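Local coordinates for hemoglobin component VII (Tokunagayusurika akamusi, PDB 1X46), which binds heme through its iron and, as a member of the globin family, probably carries or stores oxygen in the midge larva, at residues D28-Y31 against N32-K35; F61-H64 against A65-V69; K93-G96 against I97-K100; R102-T105 against A106-E110; S125-N128 against A129-K133. All blocks are in the same frame, centred on the assembly; numbering follows the deposited sequence.

Contact 1: D28-Y31 against N32-K35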
# COMPACT_ATOMS: atom_id res chain seq x y z
N ASP A 28 11.83 -5.23 1.77
CA ASP A 28 11.65 -4.97 3.20
C ASP A 28 10.21 -4.60 3.51
O ASP A 28 9.70 -4.99 4.58
CB ASP A 28 12.60 -3.89 3.72
CG ASP A 28 14.06 -4.34 3.73
OD1 ASP A 28 14.35 -5.55 3.75
OD2 ASP A 28 14.99 -3.49 3.73
N ILE A 29 9.55 -3.87 2.61
CA ILE A 29 8.14 -3.52 2.86
C ILE A 29 7.30 -4.80 2.88
O ILE A 29 6.46 -4.99 3.78
CB ILE A 29 7.62 -2.57 1.73
CG1 ILE A 29 8.24 -1.18 1.89
CG2 ILE A 29 6.06 -2.50 1.76
CD1 ILE A 29 8.08 -0.32 0.63
N LEU A 30 7.52 -5.70 1.93
CA LEU A 30 6.75 -6.95 1.91
C LEU A 30 7.06 -7.83 3.09
O LEU A 30 6.15 -8.44 3.69
CB LEU A 30 6.93 -7.72 0.58
CG LEU A 30 6.05 -8.96 0.37
CD1 LEU A 30 4.56 -8.56 0.44
CD2 LEU A 30 6.37 -9.64 -0.99
N TYR A 31 8.35 -7.96 3.40
CA TYR A 31 8.72 -8.72 4.59
C TYR A 31 8.04 -8.15 5.84
O TYR A 31 7.50 -8.94 6.63
CB TYR A 31 10.24 -8.71 4.74
CG TYR A 31 10.71 -9.36 6.02
CD1 TYR A 31 11.01 -10.71 6.06
CD2 TYR A 31 10.85 -8.60 7.18
CE1 TYR A 31 11.44 -11.31 7.24
CE2 TYR A 31 11.28 -9.20 8.37
CZ TYR A 31 11.57 -10.55 8.36
OH TYR A 31 12.01 -11.18 9.51
N ASN A 32 8.01 -6.82 5.98
CA ASN A 32 7.38 -6.23 7.16
C ASN A 32 5.89 -6.55 7.22
O ASN A 32 5.34 -6.84 8.28
CB ASN A 32 7.61 -4.74 7.17
CG ASN A 32 7.04 -4.08 8.38
OD1 ASN A 32 7.48 -4.34 9.51
ND2 ASN A 32 6.06 -3.22 8.18
N PHE A 33 5.24 -6.51 6.08
CA PHE A 33 3.82 -6.84 6.01
C PHE A 33 3.58 -8.26 6.44
O PHE A 33 2.73 -8.49 7.32
CB PHE A 33 3.30 -6.55 4.57
CG PHE A 33 1.86 -6.97 4.35
CD1 PHE A 33 0.87 -6.61 5.26
CD2 PHE A 33 1.51 -7.74 3.23
CE1 PHE A 33 -0.47 -7.00 5.05
CE2 PHE A 33 0.18 -8.15 3.02
CZ PHE A 33 -0.81 -7.75 3.93
N PHE A 34 4.30 -9.24 5.88
CA PHE A 34 4.06 -10.63 6.23
C PHE A 34 4.50 -10.93 7.67
O PHE A 34 3.87 -11.78 8.31
CB PHE A 34 4.82 -11.54 5.25
CG PHE A 34 4.19 -11.63 3.86
CD1 PHE A 34 2.88 -11.21 3.61
CD2 PHE A 34 4.93 -12.18 2.83
CE1 PHE A 34 2.34 -11.31 2.34
CE2 PHE A 34 4.40 -12.31 1.55
CZ PHE A 34 3.12 -11.88 1.29
N LYS A 35 5.56 -10.29 8.15
CA LYS A 35 6.00 -10.48 9.55
C LYS A 35 4.88 -10.00 10.50
O LYS A 35 4.58 -10.69 11.48
CB LYS A 35 7.33 -9.77 9.82
CG LYS A 35 7.95 -10.09 11.18
CD LYS A 35 8.69 -11.43 11.17
CE LYS A 35 9.47 -11.63 12.46
NZ LYS A 35 8.78 -12.55 13.42
O HOH W 1 5.08 -3.01 5.44
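Leu-30 lays its methyl CD1 over one face of the Phe-34 ring, one helical turn further on, in a CH-pi contact with CD1 4.0 Å from the ring centroid. The methyl stands 20° off the ring normal, displaced toward the rim. The same carbon meets the Phe-33 ring at its edge, 4.2 Å from Phe-33 CD2, so a single methyl serves two aromatic neighbours. Phe-34 can receive it because its CG lies beside the backbone N (chi1 -74°), whereas Phe-33 swings the other way, toward the heme. This half is buried and close-packed, as suits bulky apolar residues. Toward the more exposed Tyr-31 and Lys-35 the packing is thinner: Lys-35 runs alongside Tyr-31, its CD 3.7 Å from Tyr-31 OH, and its aliphatic part suits a partly wet surface while the tyrosine hydroxyl bonds to Glu-53. Asn-32, partly exposed, holds one water, which accepts from Asn-32 ND2 at 2.9 Å and donates to Ile-29 O; that carbonyl also takes the helical bond from Phe-33 N. Helix 26-36 thus turns Leu-30 and Phe-34 onto helix 59-78, where both meet Phe-61, and Ile-29 and Asn-32 onto Phe-119 of helix 106-123.

Contact 2: F61-H64 against A65-V69. With HEM (protoporphyrin IX containing Fe), chain B.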
# COMPACT_ATOMS: atom_id res chain seq x y z
N PHE A 61 9.95 -13.78 -4.12
CA PHE A 61 9.61 -12.76 -3.14
C PHE A 61 9.82 -11.34 -3.64
O PHE A 61 8.93 -10.50 -3.53
CB PHE A 61 10.40 -13.00 -1.83
CG PHE A 61 9.84 -12.27 -0.63
CD1 PHE A 61 8.70 -12.73 0.01
CD2 PHE A 61 10.48 -11.14 -0.15
CE1 PHE A 61 8.23 -12.06 1.15
CE2 PHE A 61 9.99 -10.45 1.00
CZ PHE A 61 8.84 -10.93 1.61
N ALA A 62 10.99 -11.07 -4.23
CA ALA A 62 11.25 -9.76 -4.81
C ALA A 62 10.26 -9.50 -5.96
O ALA A 62 9.84 -8.38 -6.15
CB ALA A 62 12.68 -9.71 -5.35
N LEU A 63 9.91 -10.55 -6.70
CA LEU A 63 8.96 -10.37 -7.80
C LEU A 63 7.63 -9.81 -7.28
O LEU A 63 7.13 -8.79 -7.79
CB LEU A 63 8.77 -11.68 -8.57
CG LEU A 63 7.67 -11.61 -9.65
CD1 LEU A 63 7.88 -10.50 -10.71
CD2 LEU A 63 7.61 -13.02 -10.30
N HIS A 64 7.05 -10.43 -6.25
CA HIS A 64 5.77 -9.95 -5.76
C HIS A 64 5.92 -8.54 -5.12
O HIS A 64 5.06 -7.67 -5.29
CB HIS A 64 5.09 -10.89 -4.78
CG HIS A 64 3.72 -10.44 -4.49
ND1 HIS A 64 2.74 -10.48 -5.46
CD2 HIS A 64 3.21 -9.73 -3.46
CE1 HIS A 64 1.65 -9.89 -5.00
NE2 HIS A 64 1.92 -9.40 -3.80
N ALA A 65 7.00 -8.36 -4.36
CA ALA A 65 7.27 -7.07 -3.74
C ALA A 65 7.32 -5.95 -4.78
O ALA A 65 6.73 -4.87 -4.59
CB ALA A 65 8.57 -7.14 -2.92
N THR A 66 7.99 -6.24 -5.89
CA THR A 66 8.08 -5.29 -7.00
C THR A 66 6.74 -5.02 -7.65
O THR A 66 6.45 -3.86 -8.02
CB THR A 66 9.13 -5.81 -8.01
OG1 THR A 66 10.37 -5.92 -7.32
CG2 THR A 66 9.40 -4.77 -9.14
N ARG A 67 5.93 -6.07 -7.83
CA ARG A 67 4.59 -5.89 -8.38
C ARG A 67 3.74 -4.95 -7.52
O ARG A 67 3.07 -4.07 -8.08
CB ARG A 67 3.89 -7.25 -8.52
CG ARG A 67 4.47 -8.08 -9.64
CD ARG A 67 3.86 -9.49 -9.72
NE ARG A 67 4.23 -10.12 -10.98
CZ ARG A 67 4.34 -11.42 -11.20
NH1 ARG A 67 4.09 -12.31 -10.23
NH2 ARG A 67 4.71 -11.81 -12.42
N ILE A 68 3.75 -5.12 -6.19
CA ILE A 68 2.94 -4.28 -5.29
C ILE A 68 3.42 -2.85 -5.42
O ILE A 68 2.62 -1.92 -5.59
CB ILE A 68 3.10 -4.71 -3.80
CG1 ILE A 68 2.43 -6.07 -3.59
CG2 ILE A 68 2.46 -3.65 -2.84
CD1 ILE A 68 2.70 -6.64 -2.18
N VAL A 69 4.73 -2.67 -5.36
CA VAL A 69 5.30 -1.33 -5.33
C VAL A 69 5.12 -0.61 -6.65
O VAL A 69 4.92 0.60 -6.68
CB VAL A 69 6.78 -1.39 -4.89
CG1 VAL A 69 7.54 -0.10 -5.27
CG2 VAL A 69 6.83 -1.62 -3.39
CHA HEM B . -1.63 -10.13 -6.00
CHB HEM B . -1.11 -5.33 -5.56
CHC HEM B . -2.70 -5.60 -0.99
CHD HEM B . -3.21 -10.39 -1.40
C1A HEM B . -1.30 -8.82 -6.25
C2A HEM B . -0.69 -8.34 -7.47
C3A HEM B . -0.55 -7.03 -7.32
C4A HEM B . -1.10 -6.61 -6.06
CMA HEM B . 0.05 -6.06 -8.37
CAA HEM B . -0.20 -9.23 -8.65
CBA HEM B . -1.29 -9.76 -9.61
CGA HEM B . -1.92 -8.61 -10.36
O1A HEM B . -3.15 -8.44 -10.27
O2A HEM B . -1.19 -7.86 -11.07
C1B HEM B . -1.44 -4.98 -4.28
C2B HEM B . -1.38 -3.66 -3.69
C3B HEM B . -1.82 -3.74 -2.41
C4B HEM B . -2.20 -5.13 -2.19
CMB HEM B . -0.86 -2.41 -4.44
CAB HEM B . -1.98 -2.67 -1.30
CBB HEM B . -1.79 -1.37 -1.48
C1C HEM B . -2.97 -6.91 -0.69
C2C HEM B . -3.47 -7.43 0.58
C3C HEM B . -3.58 -8.75 0.48
C4C HEM B . -3.20 -9.12 -0.87
CMC HEM B . -3.80 -6.56 1.82
CAC HEM B . -4.07 -9.75 1.56
C1D HEM B . -2.89 -10.73 -2.69
C2D HEM B . -2.93 -12.07 -3.20
C3D HEM B . -2.45 -11.99 -4.61
C4D HEM B . -2.12 -10.60 -4.81
CMD HEM B . -3.38 -13.33 -2.42
CAD HEM B . -2.31 -13.18 -5.60
CBD HEM B . -1.00 -13.91 -5.38
CGD HEM B . -0.93 -15.14 -6.26
O1D HEM B . -1.64 -15.21 -7.29
O2D HEM B . -0.17 -16.08 -5.92
NA HEM B . -1.54 -7.75 -5.42
NB HEM B . -1.93 -5.87 -3.31
NC HEM B . -2.84 -7.96 -1.56
ND HEM B . -2.42 -9.85 -3.68
FE HEM B . -2.19 -7.86 -3.50
O HOH W 2 2.66 -12.12 -7.71
O HOH W 3 -0.29 -8.17 -2.71
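His-64 and Ile-68 meet one turn apart on helix 59-78, which in the globin fold lies over the distal side of the heme; His-64 is placed as the distal histidine. Its CG lies anti to the backbone N (chi1 -171°), which carries the imidazole out from the helix and over the ligand side of the iron. Ile-68 turns CG1 beside its own backbone N, and CD1 comes up obliquely against the ring, 3.3 Å from His-64 NE2, while CG2 reaches the porphyrin; a branched apolar chain can thus line both ring and heme. His-64 CE1 packs edge-on against HEM C1A at 3.4 Å; the ring nitrogens do the polar work. A water joins His-64 ND1 to Arg-67 NH1, which donates to it. Arg-67, extended from CG to NE, lays the face of its guanidinium over Leu-63, whose CG stands 3.6 Å above the plane over its centre. Thr-66 turns OG1 back beside its backbone N (chi1 -59°), and hydroxyl and amide both donate to Ala-62 O from opposite faces of its plane. Between ring and metal lies another water, its O 2.8 Å from His-64 NE2 and 2.1 Å from HEM FE.

Contact 3: K93-G96 against I97-K100. With HEM (protoporphyrin IX containing Fe), chain B.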
# COMPACT_ATOMS: atom_id res chain seq x y z
N LYS A 93 -9.70 1.02 -8.58
CA LYS A 93 -10.84 0.13 -8.77
C LYS A 93 -10.40 -1.24 -9.26
O LYS A 93 -10.92 -2.29 -8.80
CB LYS A 93 -11.84 0.73 -9.75
CG LYS A 93 -12.78 1.66 -9.09
CD LYS A 93 -13.70 2.31 -10.12
CE LYS A 93 -14.20 3.64 -9.58
NZ LYS A 93 -15.06 4.31 -10.60
N GLN A 94 -9.47 -1.24 -10.21
CA GLN A 94 -8.98 -2.52 -10.71
C GLN A 94 -8.31 -3.36 -9.63
O GLN A 94 -8.47 -4.57 -9.60
CB GLN A 94 -8.01 -2.31 -11.87
CG GLN A 94 -7.70 -3.60 -12.63
CD GLN A 94 -8.91 -4.20 -13.32
OE1 GLN A 94 -9.57 -3.54 -14.12
NE2 GLN A 94 -9.23 -5.45 -12.98
N GLN A 95 -7.59 -2.72 -8.73
CA GLN A 95 -6.97 -3.45 -7.61
C GLN A 95 -8.04 -4.02 -6.68
O GLN A 95 -7.90 -5.14 -6.20
CB GLN A 95 -5.97 -2.59 -6.83
CG GLN A 95 -4.71 -2.21 -7.64
CD GLN A 95 -3.97 -3.43 -8.14
OE1 GLN A 95 -3.74 -4.37 -7.37
NE2 GLN A 95 -3.65 -3.46 -9.43
N GLY A 96 -9.12 -3.28 -6.47
CA GLY A 96 -10.23 -3.79 -5.67
C GLY A 96 -10.88 -4.99 -6.35
O GLY A 96 -11.14 -6.00 -5.71
N ILE A 97 -11.17 -4.88 -7.66
CA ILE A 97 -11.75 -5.99 -8.42
C ILE A 97 -10.84 -7.22 -8.34
O ILE A 97 -11.31 -8.35 -8.08
CB ILE A 97 -11.96 -5.56 -9.90
CG1 ILE A 97 -13.11 -4.55 -10.00
CG2 ILE A 97 -12.28 -6.77 -10.78
CD1 ILE A 97 -13.03 -3.65 -11.22
N ASN A 98 -9.55 -7.01 -8.55
CA ASN A 98 -8.62 -8.14 -8.57
C ASN A 98 -8.54 -8.82 -7.21
O ASN A 98 -8.47 -10.04 -7.11
CB ASN A 98 -7.22 -7.70 -9.00
CG ASN A 98 -7.16 -7.19 -10.43
OD1 ASN A 98 -8.11 -7.32 -11.21
ND2 ASN A 98 -6.04 -6.57 -10.77
N HIS A 99 -8.54 -8.02 -6.14
CA HIS A 99 -8.41 -8.59 -4.81
C HIS A 99 -9.70 -9.21 -4.29
O HIS A 99 -9.65 -10.08 -3.43
CB HIS A 99 -7.81 -7.56 -3.84
CG HIS A 99 -6.33 -7.37 -4.04
ND1 HIS A 99 -5.81 -6.46 -4.94
CD2 HIS A 99 -5.28 -8.02 -3.51
CE1 HIS A 99 -4.49 -6.54 -4.93
NE2 HIS A 99 -4.14 -7.47 -4.06
N LYS A 100 -10.83 -8.76 -4.83
CA LYS A 100 -12.11 -9.41 -4.46
C LYS A 100 -12.03 -10.89 -4.78
O LYS A 100 -12.49 -11.73 -3.99
CB LYS A 100 -13.28 -8.80 -5.22
CG LYS A 100 -14.65 -9.37 -4.74
CD LYS A 100 -15.78 -8.81 -5.59
CE LYS A 100 -17.10 -9.56 -5.36
NZ LYS A 100 -18.10 -9.16 -6.43
CHA HEM B . -1.63 -10.13 -6.00
CHB HEM B . -1.11 -5.33 -5.56
CHC HEM B . -2.70 -5.60 -0.99
CHD HEM B . -3.21 -10.39 -1.40
C1A HEM B . -1.30 -8.82 -6.25
C2A HEM B . -0.69 -8.34 -7.47
C3A HEM B . -0.55 -7.03 -7.32
C4A HEM B . -1.10 -6.61 -6.06
CMA HEM B . 0.05 -6.06 -8.37
CAA HEM B . -0.20 -9.23 -8.65
CBA HEM B . -1.29 -9.76 -9.61
CGA HEM B . -1.92 -8.61 -10.36
O1A HEM B . -3.15 -8.44 -10.27
O2A HEM B . -1.19 -7.86 -11.07
C1B HEM B . -1.44 -4.98 -4.28
C2B HEM B . -1.38 -3.66 -3.69
C3B HEM B . -1.82 -3.74 -2.41
C4B HEM B . -2.20 -5.13 -2.19
CMB HEM B . -0.86 -2.41 -4.44
CAB HEM B . -1.98 -2.67 -1.30
CBB HEM B . -1.79 -1.37 -1.48
C1C HEM B . -2.97 -6.91 -0.69
C2C HEM B . -3.47 -7.43 0.58
C3C HEM B . -3.58 -8.75 0.48
C4C HEM B . -3.20 -9.12 -0.87
CMC HEM B . -3.80 -6.56 1.82
CAC HEM B . -4.07 -9.75 1.56
C1D HEM B . -2.89 -10.73 -2.69
C2D HEM B . -2.93 -12.07 -3.20
C3D HEM B . -2.45 -11.99 -4.61
C4D HEM B . -2.12 -10.60 -4.81
CMD HEM B . -3.38 -13.33 -2.42
CAD HEM B . -2.31 -13.18 -5.60
CBD HEM B . -1.00 -13.91 -5.38
CGD HEM B . -0.93 -15.14 -6.26
O1D HEM B . -1.64 -15.21 -7.29
O2D HEM B . -0.17 -16.08 -5.92
NA HEM B . -1.54 -7.75 -5.42
NB HEM B . -1.93 -5.87 -3.31
NC HEM B . -2.84 -7.96 -1.56
ND HEM B . -2.42 -9.85 -3.68
FE HEM B . -2.19 -7.86 -3.50
O HOH W 4 -4.13 -6.86 -8.35
O HOH W 3 -0.29 -8.17 -2.71
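The proximal heme site is built on the last turns of helix 85-100, where Gln-95 and His-99 run alongside each other in the same direction. His-99 is the axial ligand: its NE2 binds the heme iron at 2.1 Å, and a water takes the other axial position. The ring's other nitrogen, ND1, donates to Gln-95 O at 2.8 Å, with the acceptor only 2° out of the ring plane. That carbonyl also accepts from His-99 N, the two donors arriving from opposite faces of its plane. Held at both nitrogens, the imidazole has its rotation fixed, and the bond at ND1 would be expected to make NE2 a stronger electron donor to the metal. This pairing of the proximal histidine with a backbone carbonyl one turn earlier is a familiar globin arrangement. Histidine suits the place because one flat ring offers both a ligand nitrogen and an N-H. Gln-95 and Asn-98, polar but uncharged, suit the approach to the propionate through a shared water. This water donates to Gln-95 OE1 and to HEM O1A, and it accepts from Asn-98 ND2. Gln-95, folded back at chi2 (-58°), brings OE1 to 3.4 Å from His-99 CE1. Gln-94, bent at chi2, gives NE2 to Asn-98 OD1 at 2.8 Å; the acceptor lies in the amide plane of Gln-94, although NE2 itself is tilted 33° from the carbonyl plane of Asn-98.

Contact 4: R102-T105 against A106-E110. With HEM (protoporphyrin IX containing Fe), chain B.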
# COMPACT_ATOMS: atom_id res chain seq x y z
N ARG A 102 -9.64 -12.80 -4.68
CA ARG A 102 -8.67 -13.47 -3.83
C ARG A 102 -9.11 -13.57 -2.38
O ARG A 102 -8.34 -14.00 -1.55
CB ARG A 102 -7.34 -12.71 -3.89
CG ARG A 102 -6.77 -12.62 -5.33
CD ARG A 102 -5.69 -11.59 -5.49
NE ARG A 102 -5.29 -11.48 -6.88
CZ ARG A 102 -4.89 -10.37 -7.48
NH1 ARG A 102 -4.77 -9.22 -6.81
NH2 ARG A 102 -4.61 -10.40 -8.78
N GLY A 103 -10.34 -13.14 -2.10
CA GLY A 103 -10.89 -13.17 -0.74
C GLY A 103 -10.23 -12.20 0.23
O GLY A 103 -10.18 -12.45 1.43
N VAL A 104 -9.70 -11.10 -0.29
CA VAL A 104 -9.06 -10.09 0.55
C VAL A 104 -10.12 -9.11 1.04
O VAL A 104 -10.92 -8.61 0.23
CB VAL A 104 -7.95 -9.36 -0.25
CG1 VAL A 104 -7.35 -8.23 0.56
CG2 VAL A 104 -6.87 -10.36 -0.67
N THR A 105 -10.13 -8.86 2.35
CA THR A 105 -11.16 -8.01 2.98
C THR A 105 -10.70 -6.57 3.17
O THR A 105 -9.50 -6.23 3.02
CB THR A 105 -11.51 -8.53 4.40
OG1 THR A 105 -10.36 -8.46 5.24
CG2 THR A 105 -11.87 -10.03 4.42
N ALA A 106 -11.67 -5.74 3.53
CA ALA A 106 -11.36 -4.36 3.89
C ALA A 106 -10.34 -4.32 5.05
O ALA A 106 -9.39 -3.53 5.03
CB ALA A 106 -12.66 -3.61 4.25
N ALA A 107 -10.55 -5.17 6.07
CA ALA A 107 -9.64 -5.23 7.21
C ALA A 107 -8.23 -5.63 6.77
O ALA A 107 -7.27 -5.09 7.29
CB ALA A 107 -10.17 -6.19 8.27
N HIS A 108 -8.13 -6.54 5.79
CA HIS A 108 -6.81 -6.90 5.25
C HIS A 108 -6.10 -5.70 4.68
O HIS A 108 -4.89 -5.55 4.87
CB HIS A 108 -6.88 -7.97 4.15
CG HIS A 108 -7.34 -9.29 4.61
ND1 HIS A 108 -7.09 -9.74 5.89
CD2 HIS A 108 -8.00 -10.26 3.96
CE1 HIS A 108 -7.65 -10.93 6.03
NE2 HIS A 108 -8.19 -11.27 4.87
N PHE A 109 -6.81 -4.85 3.94
CA PHE A 109 -6.19 -3.61 3.45
C PHE A 109 -5.76 -2.70 4.59
O PHE A 109 -4.67 -2.12 4.57
CB PHE A 109 -7.09 -2.90 2.43
CG PHE A 109 -6.97 -3.48 1.03
CD1 PHE A 109 -5.86 -3.19 0.24
CD2 PHE A 109 -7.95 -4.34 0.54
CE1 PHE A 109 -5.72 -3.73 -1.03
CE2 PHE A 109 -7.83 -4.89 -0.74
CZ PHE A 109 -6.73 -4.60 -1.53
N GLU A 110 -6.59 -2.60 5.63
CA GLU A 110 -6.21 -1.81 6.78
C GLU A 110 -4.96 -2.36 7.48
O GLU A 110 -4.15 -1.59 7.98
CB GLU A 110 -7.36 -1.73 7.79
CG GLU A 110 -8.59 -0.97 7.30
CD GLU A 110 -9.66 -0.84 8.38
OE1 GLU A 110 -9.57 -1.51 9.43
OE2 GLU A 110 -10.57 -0.01 8.18
CHA HEM B . -1.63 -10.13 -6.00
CHB HEM B . -1.11 -5.33 -5.56
CHC HEM B . -2.70 -5.60 -0.99
CHD HEM B . -3.21 -10.39 -1.40
C1A HEM B . -1.30 -8.82 -6.25
C2A HEM B . -0.69 -8.34 -7.47
C3A HEM B . -0.55 -7.03 -7.32
C4A HEM B . -1.10 -6.61 -6.06
CMA HEM B . 0.05 -6.06 -8.37
CAA HEM B . -0.20 -9.23 -8.65
CBA HEM B . -1.29 -9.76 -9.61
CGA HEM B . -1.92 -8.61 -10.36
O1A HEM B . -3.15 -8.44 -10.27
O2A HEM B . -1.19 -7.86 -11.07
C1B HEM B . -1.44 -4.98 -4.28
C2B HEM B . -1.38 -3.66 -3.69
C3B HEM B . -1.82 -3.74 -2.41
C4B HEM B . -2.20 -5.13 -2.19
CMB HEM B . -0.86 -2.41 -4.44
CAB HEM B . -1.98 -2.67 -1.30
CBB HEM B . -1.79 -1.37 -1.48
C1C HEM B . -2.97 -6.91 -0.69
C2C HEM B . -3.47 -7.43 0.58
C3C HEM B . -3.58 -8.75 0.48
C4C HEM B . -3.20 -9.12 -0.87
CMC HEM B . -3.80 -6.56 1.82
CAC HEM B . -4.07 -9.75 1.56
C1D HEM B . -2.89 -10.73 -2.69
C2D HEM B . -2.93 -12.07 -3.20
C3D HEM B . -2.45 -11.99 -4.61
C4D HEM B . -2.12 -10.60 -4.81
CMD HEM B . -3.38 -13.33 -2.42
CAD HEM B . -2.31 -13.18 -5.60
CBD HEM B . -1.00 -13.91 -5.38
CGD HEM B . -0.93 -15.14 -6.26
O1D HEM B . -1.64 -15.21 -7.29
O2D HEM B . -0.17 -16.08 -5.92
NA HEM B . -1.54 -7.75 -5.42
NB HEM B . -1.93 -5.87 -3.31
NC HEM B . -2.84 -7.96 -1.56
ND HEM B . -2.42 -9.85 -3.68
FE HEM B . -2.19 -7.86 -3.50
O HOH W 3 -0.29 -8.17 -2.71
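Between Val-104, in extended conformation, and His-108, already helical, the backbone turns into helix 106-123, with Thr-105 as N-cap. Just before, Gly-103 ends the preceding helix in a Schellman motif, its positive phi coming easily to a residue without a side chain. Thr-105 OG1, between the backbone N and the carbonyl carbon (chi1 63°), accepts from His-108 N at 3.0 Å; a small hydroxyl suits this cap. The same oxygen stands 3.1 Å above one face of the His-108 ring, toward its rim, while Thr-105 CB makes a CH-pi contact with that face. Val-104 CA meets the ring at its edge, and His-108 ND1 bonds to Glu-111. Val-104 divides its branches: CG1 packs on Phe-109 CE2 at 3.6 Å, and CG2 touches HEM CAC. The Phe-109 ring, flat and apolar, has CE1 3.6 Å from HEM CHC. Arg-102 lays a guanidinium face over HEM CHA and gives NH2 to HEM O1A at 2.9 Å, a cationic donor that probably also balances the propionate's charge. The turn joins helix 85-100 to helix 106-123, with Phe-109 edge-to-face with His-99 of the former and packed on Met-142, Tyr-143 and Val-146 of helix 129-146.

Contact 5: S125-N128 against A129-K133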
# COMPACT_ATOMS: atom_id res chain seq x y z
N SER A 125 12.81 9.53 7.33
CA SER A 125 13.34 10.57 8.19
C SER A 125 12.32 11.69 8.40
O SER A 125 11.64 12.13 7.47
CB SER A 125 14.66 11.12 7.64
OG SER A 125 14.44 11.86 6.45
N GLY A 126 12.20 12.12 9.66
CA GLY A 126 11.32 13.21 10.01
C GLY A 126 9.84 12.87 10.13
O GLY A 126 9.01 13.76 10.25
N TYR A 127 9.51 11.59 10.07
CA TYR A 127 8.13 11.14 10.18
C TYR A 127 7.52 11.68 11.48
O TYR A 127 8.14 11.54 12.54
CB TYR A 127 8.09 9.61 10.20
CG TYR A 127 6.70 9.02 10.21
CD1 TYR A 127 6.10 8.58 9.03
CD2 TYR A 127 5.97 8.91 11.39
CE1 TYR A 127 4.83 8.03 9.02
CE2 TYR A 127 4.69 8.35 11.39
CZ TYR A 127 4.13 7.93 10.19
OH TYR A 127 2.88 7.35 10.17
N ASN A 128 6.31 12.23 11.39
CA ASN A 128 5.62 12.77 12.55
C ASN A 128 4.11 12.67 12.39
O ASN A 128 3.61 12.04 11.44
CB ASN A 128 6.07 14.22 12.80
CG ASN A 128 5.81 15.14 11.61
OD1 ASN A 128 4.86 14.96 10.88
ND2 ASN A 128 6.68 16.15 11.42
N ALA A 129 3.36 13.29 13.29
CA ALA A 129 1.92 13.21 13.22
C ALA A 129 1.33 13.76 11.92
O ALA A 129 0.30 13.28 11.47
CB ALA A 129 1.31 13.96 14.39
N GLY A 130 2.00 14.74 11.33
CA GLY A 130 1.55 15.29 10.06
C GLY A 130 1.71 14.27 8.94
O GLY A 130 0.85 14.17 8.07
N THR A 131 2.83 13.54 8.96
CA THR A 131 3.07 12.48 7.97
C THR A 131 1.97 11.45 8.10
O THR A 131 1.38 11.00 7.11
CB THR A 131 4.42 11.79 8.17
OG1 THR A 131 5.42 12.74 8.59
CG2 THR A 131 4.92 11.17 6.86
N LYS A 132 1.69 11.06 9.35
CA LYS A 132 0.66 10.05 9.58
C LYS A 132 -0.72 10.51 9.11
O LYS A 132 -1.44 9.75 8.47
CB LYS A 132 0.62 9.71 11.08
CG LYS A 132 -0.34 8.57 11.37
CD LYS A 132 -0.72 8.50 12.84
CE LYS A 132 -2.05 7.71 13.04
NZ LYS A 132 -2.39 6.71 11.93
N LYS A 133 -1.05 11.78 9.41
CA LYS A 133 -2.32 12.37 8.98
C LYS A 133 -2.44 12.39 7.46
O LYS A 133 -3.50 12.05 6.94
CB LYS A 133 -2.45 13.78 9.54
CG LYS A 133 -3.83 14.36 9.38
CD LYS A 133 -3.90 15.63 10.19
CE LYS A 133 -3.51 16.80 9.33
NZ LYS A 133 -4.65 17.12 8.40
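Asn-128 OD1 is gripped by two amides at the start of helix 129-146: Thr-131 N donates at 3.1 Å, and Gly-130 N adds a weak, bent bond. With its CG flanked by N and C of its own backbone (chi1 59°), the asparagine curls its amide back over the first turn, where a short side chain with a carbonyl oxygen suits the bare N-H groups. In return Asn-128 N donates to Thr-131 OG1 at 3.0 Å. These reciprocal bonds make a capping box, which closes the first turn of the last long globin helix. Tyr-127 packs against this turn: Thr-131 CB lies over one face of the ring in a CH-pi contact, 4.0 Å from the centroid and offset toward the rim. Threonine thus serves twice, by hydroxyl and by carbon. The far end of the tyrosine reaches the next residue, with Tyr-127 OH 3.4 Å from Lys-132 CB, while the ammonium of Lys-132 forms a salt bridge with Asp-136. Tyr-127 also rests on Leu-120 and Glu-121 of helix 106-123.

Contacts 2, 3 and 4 all touch the heme. Contacts 2 and 3, their centres 17 Å apart, take its two faces, and the water bound to iron on the side of contact 2 lies across the metal from the axial histidine of contact 3. Contact 4, 10 Å from contact 3 between centres, packs directly on it: His-99 CG lies 3.8 Å from Phe-109 CZ. Contact 1 packs against contact 2, with Leu-30 CG 3.6 Å from Phe-61 CZ, and also sends Phe-33 to the heme pocket. Contact 5 stands apart, its centre about 25 Å from those of contacts 2 and 4, and belongs to the helix framework alone.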